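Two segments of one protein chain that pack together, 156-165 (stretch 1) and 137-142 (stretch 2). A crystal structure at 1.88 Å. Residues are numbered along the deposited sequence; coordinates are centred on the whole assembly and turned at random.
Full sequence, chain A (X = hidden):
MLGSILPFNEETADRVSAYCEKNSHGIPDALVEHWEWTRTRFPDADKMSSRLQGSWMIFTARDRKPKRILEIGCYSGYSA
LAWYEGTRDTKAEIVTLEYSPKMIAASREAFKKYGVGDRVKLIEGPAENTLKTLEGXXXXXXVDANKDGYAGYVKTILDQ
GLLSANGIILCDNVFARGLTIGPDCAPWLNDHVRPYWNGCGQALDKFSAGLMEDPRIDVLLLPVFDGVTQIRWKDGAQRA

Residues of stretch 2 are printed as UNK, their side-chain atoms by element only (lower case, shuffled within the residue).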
ATOM      1  N   THR A 156      17.023  -7.725 -14.770  1.00 24.79           N
ATOM      2  CA  THR A 156      18.346  -7.984 -14.222  1.00 23.76           C
ATOM      3  C   THR A 156      18.163  -8.511 -12.813  1.00 23.59           C
ATOM      4  O   THR A 156      18.733  -9.548 -12.436  1.00 27.26           O
ATOM      5  CB  THR A 156      19.231  -6.718 -14.227  1.00 24.36           C
ATOM      6  OG1 THR A 156      19.577  -6.386 -15.580  1.00 26.45           O
ATOM      7  CG2 THR A 156      20.523  -6.937 -13.438  1.00 23.21           C
ATOM      8  N   ILE A 157      17.277  -7.845 -12.079  1.00 21.83           N
ATOM      9  CA  ILE A 157      17.088  -8.159 -10.668  1.00 25.56           C
ATOM     10  C   ILE A 157      16.631  -9.599 -10.533  1.00 25.52           C
ATOM     11  O   ILE A 157      17.158 -10.358  -9.719  1.00 22.87           O
ATOM     12  CB  ILE A 157      16.086  -7.194 -10.020  1.00 23.31           C
ATOM     13  CG1 ILE A 157      16.759  -5.839  -9.802  1.00 23.83           C
ATOM     14  CG2 ILE A 157      15.570  -7.745  -8.716  1.00 25.33           C
ATOM     15  CD1 ILE A 157      15.802  -4.708  -9.536  1.00 21.19           C
ATOM     16  N   LEU A 158      15.715 -10.019 -11.394  1.00 22.88           N
ATOM     17  CA  LEU A 158      15.236 -11.377 -11.239  1.00 21.55           C
ATOM     18  C   LEU A 158      16.257 -12.356 -11.796  1.00 26.07           C
ATOM     19  O   LEU A 158      16.482 -13.414 -11.202  1.00 25.96           O
ATOM     20  CB  LEU A 158      13.895 -11.560 -11.919  1.00 20.88           C
ATOM     21  CG  LEU A 158      12.832 -10.642 -11.323  1.00 18.88           C
ATOM     22  CD1 LEU A 158      11.593 -10.693 -12.206  1.00 19.73           C
ATOM     23  CD2 LEU A 158      12.497 -11.055  -9.889  1.00 19.41           C
ATOM     24  N   ASP A 159      16.904 -11.992 -12.905  1.00 24.04           N
ATOM     25  CA  ASP A 159      17.782 -12.954 -13.576  1.00 26.56           C
ATOM     26  C   ASP A 159      18.968 -13.299 -12.688  1.00 32.04           C
ATOM     27  O   ASP A 159      19.419 -14.447 -12.658  1.00 27.83           O
ATOM     28  CB  ASP A 159      18.286 -12.421 -14.921  1.00 30.13           C
ATOM     29  CG  ASP A 159      17.219 -12.438 -16.012  1.00 34.64           C
ATOM     30  OD1 ASP A 159      16.120 -13.003 -15.803  1.00 32.46           O
ATOM     31  OD2 ASP A 159      17.502 -11.898 -17.103  1.00 35.49           O
ATOM     32  N   GLN A 160      19.468 -12.298 -11.963  1.00 32.37           N
ATOM     33  CA  GLN A 160      20.668 -12.476 -11.139  1.00 33.96           C
ATOM     34  C   GLN A 160      20.359 -12.774  -9.674  1.00 31.26           C
ATOM     35  O   GLN A 160      21.269 -12.874  -8.857  1.00 28.38           O
ATOM     36  CB  GLN A 160      21.562 -11.236 -11.223  1.00 34.20           C
ATOM     37  CG  GLN A 160      21.935 -10.882 -12.640  1.00 35.00           C
ATOM     38  CD  GLN A 160      23.011  -9.816 -12.740  1.00 38.41           C
ATOM     39  OE1 GLN A 160      23.282  -9.267 -13.814  1.00 42.37           O
ATOM     40  NE2 GLN A 160      23.630  -9.514 -11.607  1.00 31.98           N
ATOM     41  N   GLY A 161      19.083 -12.916  -9.346  1.00 29.06           N
ATOM     42  CA  GLY A 161      18.690 -13.211  -7.982  1.00 28.04           C
ATOM     43  C   GLY A 161      19.103 -12.144  -6.985  1.00 27.68           C
ATOM     44  O   GLY A 161      19.590 -12.463  -5.901  1.00 27.18           O
ATOM     45  N   LEU A 162      18.894 -10.879  -7.345  1.00 22.97           N
ATOM     46  CA  LEU A 162      19.265  -9.751  -6.479  1.00 23.63           C
ATOM     47  C   LEU A 162      18.154  -9.446  -5.486  1.00 24.86           C
ATOM     48  O   LEU A 162      18.347  -8.700  -4.528  1.00 25.11           O
ATOM     49  CB  LEU A 162      19.576  -8.505  -7.312  1.00 27.19           C
ATOM     50  CG  LEU A 162      20.903  -8.462  -8.075  1.00 29.07           C
ATOM     51  CD1 LEU A 162      20.927  -7.279  -9.049  1.00 30.13           C
ATOM     52  CD2 LEU A 162      22.069  -8.373  -7.112  1.00 31.73           C
ATOM     53  N   LEU A 163      16.984 -10.018  -5.739  1.00 20.74           N
ATOM     54  CA  LEU A 163      15.859  -9.960  -4.813  1.00 18.83           C
ATOM     55  C   LEU A 163      15.860 -11.197  -3.933  1.00 25.13           C
ATOM     56  O   LEU A 163      15.881 -12.315  -4.447  1.00 27.78           O
ATOM     57  CB  LEU A 163      14.538  -9.884  -5.575  1.00 17.93           C
ATOM     58  CG  LEU A 163      13.310  -9.685  -4.681  1.00 19.44           C
ATOM     59  CD1 LEU A 163      13.289  -8.259  -4.139  1.00 21.70           C
ATOM     60  CD2 LEU A 163      12.024 -10.016  -5.453  1.00 21.46           C
ATOM     61  N   SER A 164      15.815 -11.014  -2.615  1.00 22.47           N
ATOM     62  CA  SER A 164      15.774 -12.159  -1.713  1.00 21.56           C
ATOM     63  C   SER A 164      14.454 -12.928  -1.837  1.00 21.99           C
ATOM     64  O   SER A 164      13.486 -12.424  -2.402  1.00 19.32           O
ATOM     65  CB  SER A 164      15.971 -11.714  -0.260  1.00 21.81           C
ATOM     66  OG  SER A 164      14.859 -10.953   0.182  1.00 26.73           O
ATOM     67  N   ALA A 165      14.426 -14.138  -1.277  1.00 26.59           N
ATOM     68  CA  ALA A 165      13.252 -15.015  -1.337  1.00 25.83           C
ATOM     69  C   ALA A 165      11.989 -14.334  -0.825  1.00 26.01           C
ATOM     70  O   ALA A 165      10.926 -14.431  -1.445  1.00 26.22           O
ATOM     71  CB  ALA A 165      13.511 -16.305  -0.546  1.00 24.43           C
ATOM     72  N   UNK A 137      22.005 -10.264  -2.210  1.00 30.06           N
ATOM     73  CA  UNK A 137      20.587 -10.044  -2.417  1.00 30.99           C
ATOM     74  C   UNK A 137      20.060  -8.927  -1.529  1.00 32.65           C
ATOM     75  O   UNK A 137      20.661  -8.579  -0.505  1.00 31.58           O
ATOM     76  c   UNK A 137      19.305 -13.207  -0.533  1.00 43.30           C
ATOM     77  c   UNK A 137      19.809 -11.337  -2.161  1.00 34.88           C
ATOM     78  c   UNK A 137      19.973 -11.859  -0.747  1.00 37.89           C
ATOM     79  o   UNK A 137      19.001 -13.888  -1.537  1.00 39.96           O
ATOM     80  o   UNK A 137      19.094 -13.584   0.644  1.00 43.46           O
ATOM     81  N   UNK A 138      18.926  -8.375  -1.934  1.00 22.98           N
ATOM     82  CA  UNK A 138      18.297  -7.297  -1.195  1.00 28.88           C
ATOM     83  C   UNK A 138      16.879  -7.703  -0.783  1.00 28.73           C
ATOM     84  O   UNK A 138      16.185  -8.385  -1.538  1.00 27.46           O
ATOM     85  c   UNK A 138      18.280  -6.017  -2.040  1.00 21.00           C
ATOM     86  c   UNK A 138      19.654  -5.495  -2.388  1.00 24.54           C
ATOM     87  c   UNK A 138      20.308  -4.608  -1.547  1.00 24.14           C
ATOM     88  c   UNK A 138      20.292  -5.891  -3.555  1.00 23.97           C
ATOM     89  c   UNK A 138      21.576  -4.126  -1.862  1.00 24.43           C
ATOM     90  c   UNK A 138      22.195  -4.529  -3.027  1.00 28.83           C
ATOM     91  c   UNK A 138      21.552  -5.413  -3.877  1.00 26.16           C
ATOM     92  N   UNK A 139      16.469  -7.288   0.414  1.00 23.04           N
ATOM     93  CA  UNK A 139      15.140  -7.581   0.944  1.00 21.63           C
ATOM     94  C   UNK A 139      14.134  -6.541   0.489  1.00 20.82           C
ATOM     95  O   UNK A 139      12.930  -6.787   0.497  1.00 19.20           O
ATOM     96  c   UNK A 139      15.146  -7.621   2.474  1.00 25.71           C
ATOM     97  o   UNK A 139      16.051  -9.809   2.323  1.00 35.96           O
ATOM     98  o   UNK A 139      16.321  -8.706   4.206  1.00 35.22           O
ATOM     99  c   UNK A 139      15.898  -8.794   3.033  1.00 32.58           C
ATOM    100  N   UNK A 140      14.625  -5.362   0.116  1.00 21.83           N
ATOM    101  CA  UNK A 140      13.745  -4.326  -0.411  1.00 22.66           C
ATOM    102  C   UNK A 140      14.467  -3.594  -1.511  1.00 19.82           C
ATOM    103  O   UNK A 140      15.620  -3.174  -1.346  1.00 18.06           O
ATOM    104  c   UNK A 140      11.369  -1.946   1.471  1.00 29.54           C
ATOM    105  c   UNK A 140      13.291  -3.353   0.684  1.00 25.83           C
ATOM    106  c   UNK A 140      12.216  -2.335   0.277  1.00 27.94           C
ATOM    107  c   UNK A 140      12.807  -1.069  -0.381  1.00 27.04           C
ATOM    108  N   UNK A 141      13.790  -3.467  -2.648  1.00 19.52           N
ATOM    109  CA  UNK A 141      14.348  -2.762  -3.787  1.00 18.16           C
ATOM    110  C   UNK A 141      13.376  -1.678  -4.251  1.00 18.42           C
ATOM    111  O   UNK A 141      12.228  -1.959  -4.541  1.00 18.19           O
ATOM    112  c   UNK A 141      14.647  -3.739  -4.954  1.00 16.61           C
ATOM    113  c   UNK A 141      15.975  -5.872  -5.520  1.00 24.91           C
ATOM    114  c   UNK A 141      15.562  -4.871  -4.458  1.00 20.93           C
ATOM    115  c   UNK A 141      15.276  -2.986  -6.116  1.00 18.55           C
ATOM    116  N   UNK A 142      13.838  -0.437  -4.287  1.00 16.77           N
ATOM    117  CA  UNK A 142      13.030   0.707  -4.685  1.00 19.83           C
ATOM    118  C   UNK A 142      13.469   1.188  -6.066  1.00 20.72           C
ATOM    119  O   UNK A 142      14.577   1.697  -6.205  1.00 22.73           O
ATOM    120  c   UNK A 142      13.181   1.826  -3.640  1.00 23.28           C
ATOM    121  c   UNK A 142      10.638   5.270  -4.206  1.00 13.24           C
ATOM    122  c   UNK A 142      12.288   3.029  -3.867  1.00 24.91           C
ATOM    123  c   UNK A 142      10.915   2.880  -4.045  1.00 24.66           C
ATOM    124  c   UNK A 142      12.824   4.314  -3.832  1.00 23.03           C
ATOM    125  c   UNK A 142      12.014   5.433  -4.003  1.00 19.04           C
ATOM    126  c   UNK A 142      10.088   3.993  -4.222  1.00 19.59           C
TER
HETATM  127  O   HOH W   1      16.819 -15.447  -0.228  1.00 26.88           O

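Position 137 carries three carbons in an unbranched chain, the third bonded to two oxygens, which is a carboxylate two methylenes from CA. Its CB lies 3.9 Å from Gly161 O, and the carboxylate carbon approaches Ser164 CB to 3.7 Å. This is Glu137. The CA-to-CB bond points sideways to stretch 1; chi1 is p and chi2 t. The carboxylate reaches a water: water 1 donates to Glu137 OE1 at 3.0 Å and accepts from Ala165 N at 2.9 Å, so it bridges the two stretches.

Position 138 has one carbon followed by a ring of six carbons with no heteroatom and no further substituent. One ring carbon meets Leu162 CD2 loosely, while Leu162 O lies at the ring edge, near its plane. This is Phe138, and the loose contact is CE1 to Leu162 CD2 at 4.4 Å. The backbone is held more firmly: Phe138 N donates to Leu162 O (2.7 Å, 150° at the hydrogen), and Ser164 N donates to Phe138 O (2.9 Å, 168°).

Position 139 shows two carbons, the second carrying two oxygens: a carboxylate one methylene from CA. Its CA-to-CB bond points away from stretch 1 overall, yet the end of the side chain comes nearer, and one oxygen accepts a hydrogen bond from Ser164 OG. This is Asp139; Ser164 OG donates to Asp139 OD1 at 2.7 Å. Asp139 OD2 is hydrogen-bonded elsewhere in the structure.

Position 140 has four carbons forked at the second. It points away, and its side chain makes no contact with stretch 1. This is Leu140.

Position 141 also has four carbons, but the fork is at the first and one arm is two carbons long. It points toward stretch 1, and the end of the longer arm meets Ile157 CG2 and Leu163 CD1. This is Ile141, with chi1 at m and chi2 at t. Its CD1 lies 3.7 Å from Ile157 CG2 and 3.8 Å from Leu163 CD1, touching both the helix and the strand.

Position 142 again shows one carbon and a six-carbon ring, out of reach of stretch 1. This is Phe142.

The contact combines a short parallel pairing with apolar packing. Leu163 and Phe138 form the bridge, CA to CA 5.1 Å, and the two backbone bonds to Phe138 use the residues flanking Leu163. Just before it, the helix ends in a Schellman motif: Leu162 N bonds to Ile157 O (3.0 Å) and Gly161 N to Leu158 O (3.2 Å), with Gly161 at positive phi. In all, 417 Å² is buried, summed over both sides.

Stretch 2 (137-142) EFDLIF
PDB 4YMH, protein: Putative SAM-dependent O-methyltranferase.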